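Local coordinates for aminoglycoside N(3)-acetyltransferase, AAC(3)-IVa (PDB 6MN3), which probably transfers the acetyl group of acetyl-CoA to the N3 amine of 2-deoxystreptamine aminoglycosides such as gentamicin and apramycin, conferring antibiotic resistance, at residues 12-21 against 209-220; 41-49 against 86-94. All coordinates share one frame; numbering follows the deposited sequence.

Contact 1 (12-21 against 209-220)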
ATOM      1  N   LEU A  12      13.960 -11.639  11.760  1.00 23.19           N
ATOM      2  CA  LEU A  12      12.888 -11.054  10.961  1.00 23.68           C
ATOM      3  C   LEU A  12      12.775 -11.738   9.603  1.00 22.36           C
ATOM      4  O   LEU A  12      11.668 -11.919   9.084  1.00 25.04           O
ATOM      5  CB  LEU A  12      13.123  -9.553  10.793  1.00 25.93           C
ATOM      6  CG  LEU A  12      13.156  -8.723  12.078  1.00 25.45           C
ATOM      7  CD1 LEU A  12      13.808  -7.364  11.837  1.00 19.15           C
ATOM      8  CD2 LEU A  12      11.757  -8.556  12.645  1.00 22.95           C
ATOM      9  N   ILE A  13      13.909 -12.123   9.013  1.00 24.29           N
ATOM     10  CA  ILE A  13      13.872 -12.852   7.747  1.00 24.44           C
ATOM     11  C   ILE A  13      13.144 -14.175   7.924  1.00 28.92           C
ATOM     12  O   ILE A  13      12.324 -14.567   7.085  1.00 34.80           O
ATOM     13  CB  ILE A  13      15.298 -13.061   7.195  1.00 23.47           C
ATOM     14  CG1 ILE A  13      16.037 -11.729   7.069  1.00 19.39           C
ATOM     15  CG2 ILE A  13      15.256 -13.749   5.842  1.00 19.91           C
ATOM     16  CD1 ILE A  13      17.530 -11.889   6.846  1.00 24.87           C
ATOM     17  N   GLY A  14      13.425 -14.882   9.023  1.00 26.38           N
ATOM     18  CA  GLY A  14      12.752 -16.147   9.268  1.00 20.22           C
ATOM     19  C   GLY A  14      11.256 -15.984   9.448  1.00 28.34           C
ATOM     20  O   GLY A  14      10.468 -16.778   8.927  1.00 34.93           O
ATOM     21  N   GLN A  15      10.843 -14.949  10.183  1.00 27.49           N
ATOM     22  CA  GLN A  15       9.419 -14.675  10.337  1.00 28.51           C
ATOM     23  C   GLN A  15       8.774 -14.369   8.992  1.00 22.11           C
ATOM     24  O   GLN A  15       7.665 -14.836   8.707  1.00 22.91           O
ATOM     25  CB  GLN A  15       9.210 -13.511  11.304  1.00 27.20           C
ATOM     26  CG  GLN A  15       9.525 -13.821  12.759  1.00 21.01           C
ATOM     27  CD  GLN A  15       9.365 -12.603  13.644  1.00 25.91           C
ATOM     28  OE1 GLN A  15       9.791 -11.505  13.285  1.00 23.29           O
ATOM     29  NE2 GLN A  15       8.741 -12.787  14.802  1.00 16.41           N
ATOM     30  N   LEU A  16       9.460 -13.592   8.150  1.00 18.24           N
ATOM     31  CA  LEU A  16       8.908 -13.240   6.846  1.00 22.80           C
ATOM     32  C   LEU A  16       8.771 -14.465   5.950  1.00 27.27           C
ATOM     33  O   LEU A  16       7.796 -14.586   5.199  1.00 30.06           O
ATOM     34  CB  LEU A  16       9.785 -12.181   6.184  1.00 21.05           C
ATOM     35  CG  LEU A  16       9.623 -10.776   6.763  1.00 16.12           C
ATOM     36  CD1 LEU A  16      10.864  -9.935   6.517  1.00 16.38           C
ATOM     37  CD2 LEU A  16       8.391 -10.118   6.167  1.00 16.39           C
ATOM     38  N   LEU A  17       9.734 -15.385   6.017  1.00 26.43           N
ATOM     39  CA  LEU A  17       9.621 -16.615   5.241  1.00 19.61           C
ATOM     40  C   LEU A  17       8.530 -17.516   5.804  1.00 24.77           C
ATOM     41  O   LEU A  17       7.755 -18.107   5.044  1.00 26.00           O
ATOM     42  CB  LEU A  17      10.966 -17.342   5.211  1.00 20.57           C
ATOM     43  CG  LEU A  17      12.058 -16.662   4.382  1.00 22.95           C
ATOM     44  CD1 LEU A  17      13.408 -17.318   4.620  1.00 22.03           C
ATOM     45  CD2 LEU A  17      11.703 -16.681   2.905  1.00 25.87           C
ATOM     46  N   ASN A  18       8.454 -17.632   7.134  1.00 19.85           N
ATOM     47  CA  ASN A  18       7.384 -18.411   7.748  1.00 21.64           C
ATOM     48  C   ASN A  18       6.018 -17.811   7.448  1.00 27.43           C
ATOM     49  O   ASN A  18       5.034 -18.545   7.299  1.00 33.52           O
ATOM     50  CB  ASN A  18       7.594 -18.498   9.259  1.00 21.35           C
ATOM     51  CG  ASN A  18       8.697 -19.451   9.636  1.00 28.25           C
ATOM     52  OD1 ASN A  18       8.943 -20.438   8.942  1.00 38.12           O
ATOM     53  ND2 ASN A  18       9.372 -19.167  10.744  1.00 31.36           N
ATOM     54  N   LEU A  19       5.938 -16.481   7.366  1.00 23.01           N
ATOM     55  CA  LEU A  19       4.683 -15.840   6.998  1.00 20.04           C
ATOM     56  C   LEU A  19       4.264 -16.227   5.584  1.00 22.26           C
ATOM     57  O   LEU A  19       3.071 -16.380   5.302  1.00 26.66           O
ATOM     58  CB  LEU A  19       4.821 -14.326   7.130  1.00 26.00           C
ATOM     59  CG  LEU A  19       3.542 -13.509   6.995  1.00 25.68           C
ATOM     60  CD1 LEU A  19       2.528 -13.943   8.042  1.00 20.69           C
ATOM     61  CD2 LEU A  19       3.867 -12.038   7.131  1.00 18.73           C
ATOM     62  N   GLY A  20       5.231 -16.391   4.682  1.00 25.42           N
ATOM     63  CA  GLY A  20       4.938 -16.871   3.346  1.00 22.30           C
ATOM     64  C   GLY A  20       5.459 -15.996   2.224  1.00 21.93           C
ATOM     65  O   GLY A  20       5.081 -16.186   1.065  1.00 29.60           O
ATOM     66  N   VAL A  21       6.314 -15.025   2.555  1.00 20.35           N
ATOM     67  CA  VAL A  21       6.892 -14.157   1.533  1.00 23.55           C
ATOM     68  C   VAL A  21       7.639 -15.003   0.512  1.00 26.66           C
ATOM     69  O   VAL A  21       8.391 -15.918   0.868  1.00 28.84           O
ATOM     70  CB  VAL A  21       7.809 -13.110   2.180  1.00 20.78           C
ATOM     71  CG1 VAL A  21       8.556 -12.318   1.118  1.00 26.91           C
ATOM     72  CG2 VAL A  21       7.002 -12.177   3.061  1.00 18.39           C
ATOM     73  N   LYS A 209      -2.520 -15.053   4.847  1.00 32.82           N
ATOM     74  CA  LYS A 209      -1.596 -15.632   5.810  1.00 23.67           C
ATOM     75  C   LYS A 209      -1.348 -14.637   6.935  1.00 22.40           C
ATOM     76  O   LYS A 209      -1.205 -13.434   6.698  1.00 25.35           O
ATOM     77  CB  LYS A 209      -0.278 -16.010   5.134  1.00 24.49           C
ATOM     78  CG  LYS A 209      -0.258 -17.427   4.592  1.00 33.35           C
ATOM     79  CD  LYS A 209       0.349 -17.486   3.204  1.00 42.42           C
ATOM     80  CE  LYS A 209       0.263 -18.892   2.634  1.00 54.29           C
ATOM     81  NZ  LYS A 209       0.843 -18.976   1.265  1.00 58.74           N
ATOM     82  N   GLU A 210      -1.310 -15.142   8.161  1.00 22.23           N
ATOM     83  CA  GLU A 210      -1.167 -14.299   9.338  1.00 34.28           C
ATOM     84  C   GLU A 210      -0.055 -14.838  10.222  1.00 30.51           C
ATOM     85  O   GLU A 210       0.137 -16.053  10.326  1.00 23.92           O
ATOM     86  CB  GLU A 210      -2.473 -14.222  10.136  1.00 29.55           C
ATOM     87  CG  GLU A 210      -3.648 -13.667   9.354  1.00 35.77           C
ATOM     88  CD  GLU A 210      -4.922 -13.627  10.173  1.00 45.82           C
ATOM     89  OE1 GLU A 210      -4.928 -14.178  11.294  1.00 44.10           O
ATOM     90  OE2 GLU A 210      -5.916 -13.041   9.696  1.00 52.91           O
ATOM     91  N   GLY A 211       0.671 -13.925  10.855  1.00 27.16           N
ATOM     92  CA  GLY A 211       1.759 -14.284  11.727  1.00 31.87           C
ATOM     93  C   GLY A 211       2.496 -13.062  12.226  1.00 28.37           C
ATOM     94  O   GLY A 211       2.170 -11.922  11.877  1.00 24.90           O
ATOM     95  N   PRO A 212       3.510 -13.275  13.060  1.00 26.08           N
ATOM     96  CA  PRO A 212       4.275 -12.148  13.598  1.00 22.94           C
ATOM     97  C   PRO A 212       5.468 -11.774  12.732  1.00 23.92           C
ATOM     98  O   PRO A 212       6.151 -12.622  12.155  1.00 23.49           O
ATOM     99  CB  PRO A 212       4.736 -12.681  14.960  1.00 26.91           C
ATOM    100  CG  PRO A 212       4.929 -14.144  14.720  1.00 27.83           C
ATOM    101  CD  PRO A 212       3.911 -14.556  13.671  1.00 28.57           C
ATOM    102  N   VAL A 213       5.707 -10.470  12.639  1.00 24.60           N
ATOM    103  CA  VAL A 213       6.943  -9.915  12.103  1.00 20.28           C
ATOM    104  C   VAL A 213       7.408  -8.878  13.116  1.00 27.29           C
ATOM    105  O   VAL A 213       6.759  -7.840  13.285  1.00 29.78           O
ATOM    106  CB  VAL A 213       6.762  -9.287  10.716  1.00 24.34           C
ATOM    107  CG1 VAL A 213       8.019  -8.536  10.309  1.00 20.14           C
ATOM    108  CG2 VAL A 213       6.423 -10.356   9.690  1.00 29.52           C
ATOM    109  N   GLY A 214       8.513  -9.158  13.791  1.00 28.97           N
ATOM    110  CA  GLY A 214       8.878  -8.332  14.929  1.00 24.35           C
ATOM    111  C   GLY A 214       7.826  -8.498  16.004  1.00 22.57           C
ATOM    112  O   GLY A 214       7.445  -9.620  16.357  1.00 23.92           O
ATOM    113  N   HIS A 215       7.332  -7.383  16.527  1.00 26.13           N
ATOM    114  CA  HIS A 215       6.216  -7.411  17.462  1.00 29.94           C
ATOM    115  C   HIS A 215       4.871  -7.233  16.773  1.00 27.12           C
ATOM    116  O   HIS A 215       3.838  -7.242  17.447  1.00 28.94           O
ATOM    117  CB  HIS A 215       6.394  -6.329  18.532  1.00 26.23           C
ATOM    118  CG  HIS A 215       7.634  -6.490  19.352  1.00 29.10           C
ATOM    119  ND1 HIS A 215       7.632  -7.083  20.595  1.00 29.88           N
ATOM    120  CD2 HIS A 215       8.918  -6.141  19.103  1.00 29.84           C
ATOM    121  CE1 HIS A 215       8.862  -7.089  21.079  1.00 32.39           C
ATOM    122  NE2 HIS A 215       9.661  -6.524  20.193  1.00 28.33           N
ATOM    123  N   ALA A 216       4.859  -7.091  15.452  1.00 28.06           N
ATOM    124  CA  ALA A 216       3.664  -6.683  14.731  1.00 27.19           C
ATOM    125  C   ALA A 216       2.842  -7.880  14.279  1.00 27.96           C
ATOM    126  O   ALA A 216       3.386  -8.924  13.905  1.00 31.39           O
ATOM    127  CB  ALA A 216       4.037  -5.835  13.515  1.00 27.18           C
ATOM    128  N   PHE A 217       1.524  -7.719  14.330  1.00 30.17           N
ATOM    129  CA  PHE A 217       0.614  -8.609  13.625  1.00 27.74           C
ATOM    130  C   PHE A 217       0.734  -8.338  12.128  1.00 26.58           C
ATOM    131  O   PHE A 217       0.461  -7.224  11.669  1.00 34.27           O
ATOM    132  CB  PHE A 217      -0.814  -8.377  14.120  1.00 34.10           C
ATOM    133  CG  PHE A 217      -1.849  -9.231  13.443  1.00 36.80           C
ATOM    134  CD1 PHE A 217      -2.860  -8.653  12.693  1.00 41.61           C
ATOM    135  CD2 PHE A 217      -1.825 -10.610  13.575  1.00 42.05           C
ATOM    136  CE1 PHE A 217      -3.818  -9.435  12.074  1.00 44.64           C
ATOM    137  CE2 PHE A 217      -2.783 -11.396  12.960  1.00 43.85           C
ATOM    138  CZ  PHE A 217      -3.779 -10.807  12.208  1.00 39.16           C
ATOM    139  N   ALA A 218       1.168  -9.339  11.369  1.00 26.93           N
ATOM    140  CA  ALA A 218       1.412  -9.180   9.943  1.00 26.75           C
ATOM    141  C   ALA A 218       0.413  -9.999   9.141  1.00 27.28           C
ATOM    142  O   ALA A 218       0.060 -11.118   9.524  1.00 28.35           O
ATOM    143  CB  ALA A 218       2.837  -9.596   9.575  1.00 27.65           C
ATOM    144  N   ARG A 219      -0.037  -9.434   8.023  1.00 25.18           N
ATOM    145  CA  ARG A 219      -0.971 -10.099   7.128  1.00 25.26           C
ATOM    146  C   ARG A 219      -0.398 -10.083   5.723  1.00 25.92           C
ATOM    147  O   ARG A 219       0.091  -9.048   5.260  1.00 30.66           O
ATOM    148  CB  ARG A 219      -2.345  -9.423   7.158  1.00 28.33           C
ATOM    149  CG  ARG A 219      -3.214  -9.896   8.309  1.00 28.83           C
ATOM    150  CD  ARG A 219      -4.426  -9.011   8.498  1.00 31.29           C
ATOM    151  NE  ARG A 219      -4.104  -7.785   9.214  1.00 38.65           N
ATOM    152  CZ  ARG A 219      -4.982  -7.084   9.924  1.00 38.89           C
ATOM    153  NH1 ARG A 219      -6.239  -7.494  10.017  1.00 31.53           N
ATOM    154  NH2 ARG A 219      -4.601  -5.977  10.544  1.00 46.40           N
ATOM    155  N   LEU A 220      -0.456 -11.231   5.049  1.00 25.87           N
ATOM    156  CA  LEU A 220       0.138 -11.399   3.729  1.00 26.12           C
ATOM    157  C   LEU A 220      -0.895 -12.008   2.795  1.00 26.42           C
ATOM    158  O   LEU A 220      -1.391 -13.110   3.050  1.00 25.27           O
ATOM    159  CB  LEU A 220       1.385 -12.279   3.805  1.00 22.59           C
ATOM    160  CG  LEU A 220       2.068 -12.602   2.477  1.00 25.26           C
ATOM    161  CD1 LEU A 220       2.669 -11.349   1.862  1.00 22.54           C
ATOM    162  CD2 LEU A 220       3.125 -13.662   2.694  1.00 19.61           C
TER
HETATM  163  O   HOH W   1       5.790 -15.060  10.926  1.00 24.22           O
HETATM  164  O   HOH W   2       2.867 -17.805   0.560  1.00 34.81           O
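Gln15 and Leu19 of helix 12-19 meet strand 209-213 with the two elements running antiparallel, their axes at 172° and 7.6 Å apart at closest approach. The CA atoms of Gln15 and Val213 come within 5.6 Å. Strand 209-213 turns back through a type II' turn, Val213 to Ala216, into strand 216-220, and the helix lies over one face of this hairpin. Gln15 reaches the turn: CG sits beside its backbone N, and the extended chain beyond it carries Gln15 OE1 to the turn, where it accepts the Gly214 N-H at 2.7 Å (N to OE1). The bond is nearly straight, 165° at the hydrogen, although the donor is tilted 30° from the carbonyl plane. A water donates to both Gln15 O and Pro212 O, bridging helix and strand backbones before the turn.

The hairpin is the edge of the mixed sheet, with 208-213 outermost in the chain, and the helix packs against it and against strand 141-145, where Leu143 touches Leu16 and Leu19. Leu19 divides its branches. Leu19 CD1 lies over the strand backbone, 3.4 Å from Gly211 N. Leu19 CD2 presses on Ala218 CB at 3.6 Å, and the Leu19 side chain crosses that of Val213 at about a right angle. Gly20, with positive phi, is the C-prime residue of a Schellman motif that ends the helix, Val21 N bonding to Leu16 O. Leu220 CD2 packs beneath this turn, 3.3 Å from Gly20 C. The bent chain of Lys209 runs past Leu19 O, and Gly20 O accepts from a second water and from Gln141 NE2.

Contact 2 (41-49 against 86-94); sequences DGPLGLIEA and VVSDTFWRL
An apolar helix-helix contact joins the N-terminal part of helix 42-54 to helix 86-91 and the turn after it, on one side of the mixed sheet. The axes of segments 42-49 and 86-91 cross at -74° with 9.4 Å between them. Ile47 occupies the middle. The Ile47 and Val87 side chains slide past each other in opposite directions, with Ile47 CG1 3.9 Å from Val87 CG1, and Ile47 CD1 comes over the backbone of Phe91. Ile47 and Leu94 reach toward each other tip to tip, Ile47 CG2, anti to the backbone N, lying 4.0 Å from Leu94 CD1 and also approaching Phe91 CD1 obliquely. Leu44 crosses Thr90 at about a right angle, with Leu44 CD2 3.4 Å from Thr90 CG2, and also touches Leu94 CD2. Val87 CG2 faces the end of Leu46, and the Pro43 ring packs loosely on Val86 and Val87.

Behind the interface Arg93 NH2 is 2.7 Å from Asp89 OD2 in a salt bridge, while Asp89 OD1 accepts from Trp92 NE1 and Arg93 NE bonds to Asp89 O; together these tie the turn to the helix. Met62 of strand 59-63 underlies Ile47, Val87 and Phe91, Phe91 extends to Ala107 and Ala109 of strand 106-109, and Phe33 of helix 33-36 touches Pro43 and Val87.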
ATOM      1  N   ASP A  41      18.943  -2.459  14.834  1.00 54.38           N
ATOM      2  CA  ASP A  41      19.286  -1.696  13.632  1.00 56.40           C
ATOM      3  C   ASP A  41      18.086  -0.947  13.052  1.00 45.50           C
ATOM      4  O   ASP A  41      18.221  -0.337  11.981  1.00 44.70           O
ATOM      5  CB  ASP A  41      19.925  -2.559  12.532  1.00 65.77           C
ATOM      6  CG  ASP A  41      21.330  -3.009  12.889  1.00 73.16           C
ATOM      7  OD1 ASP A  41      22.110  -2.179  13.405  1.00 77.22           O
ATOM      8  OD2 ASP A  41      21.654  -4.192  12.664  1.00 74.13           O
ATOM      9  N   GLY A  42      16.929  -0.966  13.711  1.00 32.50           N
ATOM     10  CA  GLY A  42      15.850  -0.055  13.400  1.00 33.78           C
ATOM     11  C   GLY A  42      15.201  -0.256  12.044  1.00 37.34           C
ATOM     12  O   GLY A  42      15.167  -1.362  11.497  1.00 35.31           O
ATOM     13  N   PRO A  43      14.664   0.833  11.478  1.00 37.84           N
ATOM     14  CA  PRO A  43      13.925   0.713  10.205  1.00 35.54           C
ATOM     15  C   PRO A  43      14.761   0.174   9.056  1.00 42.45           C
ATOM     16  O   PRO A  43      14.256  -0.622   8.254  1.00 45.16           O
ATOM     17  CB  PRO A  43      13.453   2.152   9.940  1.00 32.05           C
ATOM     18  CG  PRO A  43      13.499   2.833  11.279  1.00 32.71           C
ATOM     19  CD  PRO A  43      14.646   2.208  12.007  1.00 34.22           C
ATOM     20  N   LEU A  44      16.022   0.601   8.935  1.00 39.68           N
ATOM     21  CA  LEU A  44      16.906   0.027   7.924  1.00 33.72           C
ATOM     22  C   LEU A  44      17.062  -1.472   8.111  1.00 35.83           C
ATOM     23  O   LEU A  44      17.141  -2.223   7.130  1.00 37.19           O
ATOM     24  CB  LEU A  44      18.276   0.700   7.959  1.00 35.36           C
ATOM     25  CG  LEU A  44      18.339   2.212   8.081  1.00 52.25           C
ATOM     26  CD1 LEU A  44      19.723   2.653   8.583  1.00 57.36           C
ATOM     27  CD2 LEU A  44      18.012   2.816   6.724  1.00 56.79           C
ATOM     28  N   GLY A  45      17.126  -1.923   9.364  1.00 32.93           N
ATOM     29  CA  GLY A  45      17.195  -3.350   9.614  1.00 33.58           C
ATOM     30  C   GLY A  45      15.961  -4.081   9.121  1.00 30.25           C
ATOM     31  O   GLY A  45      16.053  -5.194   8.595  1.00 36.05           O
ATOM     32  N   LEU A  46      14.789  -3.463   9.278  1.00 27.01           N
ATOM     33  CA  LEU A  46      13.572  -4.059   8.739  1.00 27.85           C
ATOM     34  C   LEU A  46      13.606  -4.090   7.217  1.00 34.93           C
ATOM     35  O   LEU A  46      13.184  -5.076   6.601  1.00 40.10           O
ATOM     36  CB  LEU A  46      12.347  -3.289   9.234  1.00 27.97           C
ATOM     37  CG  LEU A  46      11.004  -3.742   8.660  1.00 26.71           C
ATOM     38  CD1 LEU A  46      10.750  -5.204   8.999  1.00 22.38           C
ATOM     39  CD2 LEU A  46       9.881  -2.864   9.180  1.00 27.49           C
ATOM     40  N   ILE A  47      14.108  -3.021   6.594  1.00 33.08           N
ATOM     41  CA  ILE A  47      14.227  -2.999   5.139  1.00 29.36           C
ATOM     42  C   ILE A  47      15.220  -4.056   4.670  1.00 32.05           C
ATOM     43  O   ILE A  47      14.957  -4.792   3.712  1.00 32.57           O
ATOM     44  CB  ILE A  47      14.622  -1.591   4.660  1.00 26.69           C
ATOM     45  CG1 ILE A  47      13.472  -0.611   4.891  1.00 27.86           C
ATOM     46  CG2 ILE A  47      15.016  -1.615   3.195  1.00 26.19           C
ATOM     47  CD1 ILE A  47      13.903   0.842   4.888  1.00 31.38           C
ATOM     48  N   GLU A  48      16.371  -4.157   5.340  1.00 32.15           N
ATOM     49  CA  GLU A  48      17.359  -5.165   4.965  1.00 34.03           C
ATOM     50  C   GLU A  48      16.797  -6.572   5.124  1.00 31.69           C
ATOM     51  O   GLU A  48      17.105  -7.465   4.326  1.00 33.25           O
ATOM     52  CB  GLU A  48      18.629  -5.001   5.802  1.00 39.57           C
ATOM     53  CG  GLU A  48      19.608  -3.973   5.261  1.00 51.58           C
ATOM     54  CD  GLU A  48      20.797  -3.762   6.182  1.00 64.18           C
ATOM     55  OE1 GLU A  48      20.934  -4.524   7.164  1.00 64.21           O
ATOM     56  OE2 GLU A  48      21.591  -2.831   5.927  1.00 68.27           O
ATOM     57  N   ALA A  49      15.969  -6.788   6.150  1.00 26.41           N
ATOM     58  CA  ALA A  49      15.332  -8.088   6.321  1.00 24.15           C
ATOM     59  C   ALA A  49      14.353  -8.372   5.191  1.00 29.60           C
ATOM     60  O   ALA A  49      14.314  -9.488   4.659  1.00 32.80           O
ATOM     61  CB  ALA A  49      14.625  -8.153   7.675  1.00 20.36           C
ATOM     62  N   VAL A  86       7.785   5.570   9.082  1.00 49.66           N
ATOM     63  CA  VAL A  86       9.208   5.856   8.931  1.00 46.79           C
ATOM     64  C   VAL A  86       9.854   4.921   7.915  1.00 44.18           C
ATOM     65  O   VAL A  86      10.803   5.307   7.222  1.00 42.76           O
ATOM     66  CB  VAL A  86       9.908   5.762  10.299  1.00 46.19           C
ATOM     67  CG1 VAL A  86      11.319   6.325  10.219  1.00 49.59           C
ATOM     68  CG2 VAL A  86       9.092   6.485  11.358  1.00 51.23           C
ATOM     69  N   VAL A  87       9.363   3.685   7.809  1.00 39.28           N
ATOM     70  CA  VAL A  87       9.948   2.728   6.874  1.00 45.27           C
ATOM     71  C   VAL A  87       9.774   3.209   5.439  1.00 44.82           C
ATOM     72  O   VAL A  87      10.710   3.152   4.631  1.00 45.35           O
ATOM     73  CB  VAL A  87       9.332   1.333   7.086  1.00 41.78           C
ATOM     74  CG1 VAL A  87       9.871   0.350   6.061  1.00 37.06           C
ATOM     75  CG2 VAL A  87       9.604   0.846   8.504  1.00 36.81           C
ATOM     76  N   SER A  88       8.578   3.697   5.099  1.00 43.66           N
ATOM     77  CA  SER A  88       8.345   4.199   3.748  1.00 45.07           C
ATOM     78  C   SER A  88       9.215   5.412   3.450  1.00 46.32           C
ATOM     79  O   SER A  88       9.770   5.532   2.351  1.00 45.14           O
ATOM     80  CB  SER A  88       6.869   4.544   3.565  1.00 47.26           C
ATOM     81  OG  SER A  88       6.098   3.374   3.362  1.00 56.61           O
ATOM     82  N   ASP A  89       9.341   6.328   4.412  1.00 45.01           N
ATOM     83  CA  ASP A  89      10.171   7.506   4.196  1.00 50.54           C
ATOM     84  C   ASP A  89      11.651   7.171   4.211  1.00 50.17           C
ATOM     85  O   ASP A  89      12.463   7.973   3.736  1.00 52.90           O
ATOM     86  CB  ASP A  89       9.869   8.573   5.246  1.00 51.16           C
ATOM     87  CG  ASP A  89      10.379   9.940   4.845  1.00 56.42           C
ATOM     88  OD1 ASP A  89      10.064  10.383   3.720  1.00 58.51           O
ATOM     89  OD2 ASP A  89      11.098  10.570   5.649  1.00 61.96           O
ATOM     90  N   THR A  90      12.021   6.013   4.741  1.00 48.40           N
ATOM     91  CA  THR A  90      13.416   5.603   4.749  1.00 47.45           C
ATOM     92  C   THR A  90      13.790   4.814   3.506  1.00 46.80           C
ATOM     93  O   THR A  90      14.930   4.908   3.041  1.00 52.41           O
ATOM     94  CB  THR A  90      13.712   4.757   5.990  1.00 48.04           C
ATOM     95  OG1 THR A  90      13.028   5.315   7.120  1.00 48.89           O
ATOM     96  CG2 THR A  90      15.218   4.712   6.271  1.00 43.66           C
ATOM     97  N   PHE A  91      12.841   4.064   2.946  1.00 45.45           N
ATOM     98  CA  PHE A  91      13.146   3.150   1.850  1.00 43.93           C
ATOM     99  C   PHE A  91      13.598   3.897   0.598  1.00 47.44           C
ATOM    100  O   PHE A  91      14.578   3.502  -0.045  1.00 44.24           O
ATOM    101  CB  PHE A  91      11.916   2.287   1.561  1.00 39.74           C
ATOM    102  CG  PHE A  91      12.065   1.371   0.385  1.00 39.18           C
ATOM    103  CD1 PHE A  91      13.139   0.506   0.292  1.00 38.62           C
ATOM    104  CD2 PHE A  91      11.111   1.360  -0.619  1.00 42.01           C
ATOM    105  CE1 PHE A  91      13.268  -0.344  -0.788  1.00 38.43           C
ATOM    106  CE2 PHE A  91      11.230   0.513  -1.701  1.00 39.45           C
ATOM    107  CZ  PHE A  91      12.310  -0.340  -1.786  1.00 43.11           C
ATOM    108  N   TRP A  92      12.912   4.986   0.246  1.00 45.66           N
ATOM    109  CA  TRP A  92      13.158   5.632  -1.039  1.00 53.01           C
ATOM    110  C   TRP A  92      14.477   6.394  -1.080  1.00 57.63           C
ATOM    111  O   TRP A  92      14.947   6.727  -2.173  1.00 59.45           O
ATOM    112  CB  TRP A  92      12.005   6.577  -1.381  1.00 49.50           C
ATOM    113  CG  TRP A  92      11.987   7.834  -0.570  1.00 54.21           C
ATOM    114  CD1 TRP A  92      11.341   8.038   0.613  1.00 50.89           C
ATOM    115  CD2 TRP A  92      12.644   9.069  -0.885  1.00 55.73           C
ATOM    116  NE1 TRP A  92      11.552   9.322   1.054  1.00 55.49           N
ATOM    117  CE2 TRP A  92      12.349   9.975   0.151  1.00 55.91           C
ATOM    118  CE3 TRP A  92      13.453   9.494  -1.944  1.00 61.31           C
ATOM    119  CZ2 TRP A  92      12.837  11.280   0.163  1.00 59.23           C
ATOM    120  CZ3 TRP A  92      13.935  10.792  -1.930  1.00 63.34           C
ATOM    121  CH2 TRP A  92      13.625  11.668  -0.886  1.00 61.21           C
ATOM    122  N   ARG A  93      15.082   6.678   0.073  1.00 54.96           N
ATOM    123  CA  ARG A  93      16.330   7.426   0.119  1.00 54.08           C
ATOM    124  C   ARG A  93      17.563   6.552  -0.058  1.00 51.68           C
ATOM    125  O   ARG A  93      18.664   7.087  -0.229  1.00 53.69           O
ATOM    126  CB  ARG A  93      16.447   8.185   1.445  1.00 53.14           C
ATOM    127  CG  ARG A  93      15.211   8.978   1.820  1.00 53.91           C
ATOM    128  CD  ARG A  93      15.374   9.623   3.183  1.00 54.78           C
ATOM    129  NE  ARG A  93      14.132  10.227   3.652  1.00 55.84           N
ATOM    130  CZ  ARG A  93      13.804  11.501   3.464  1.00 58.47           C
ATOM    131  NH1 ARG A  93      14.627  12.313   2.816  1.00 61.11           N
ATOM    132  NH2 ARG A  93      12.650  11.962   3.926  1.00 61.82           N
ATOM    133  N   LEU A  94      17.408   5.235  -0.021  1.00 49.14           N
ATOM    134  CA  LEU A  94      18.531   4.320  -0.108  1.00 53.44           C
ATOM    135  C   LEU A  94      19.030   4.238  -1.546  1.00 57.69           C
ATOM    136  O   LEU A  94      18.387   4.734  -2.472  1.00 59.34           O
ATOM    137  CB  LEU A  94      18.113   2.957   0.437  1.00 48.19           C
ATOM    138  CG  LEU A  94      17.691   3.022   1.906  1.00 49.74           C
ATOM    139  CD1 LEU A  94      16.963   1.757   2.330  1.00 46.32           C
ATOM    140  CD2 LEU A  94      18.899   3.283   2.795  1.00 45.29           C
TER

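Following the chain from the N terminus, helix 9-19 supplies the first half of contact 1 and is followed by strand 26-31. Helix 42-54 then opens contact 2, whose loop closes at helix 86-91 after passing through strand 59-63. The chain next runs through the remaining strands and helices before hairpin 208-222 closes contact 1, so the short loop of contact 2 lies wholly within the long one. Their centres are about 17 Å apart, yet they touch: Leu12 CB lies 3.7 Å from Ala49 CB, and Ile13 and Leu16 also pack there. Helix 42-54 thus stands between helix 9-19 and helix 86-91, linking the hairpin edge with strands 59-63 and 106-109.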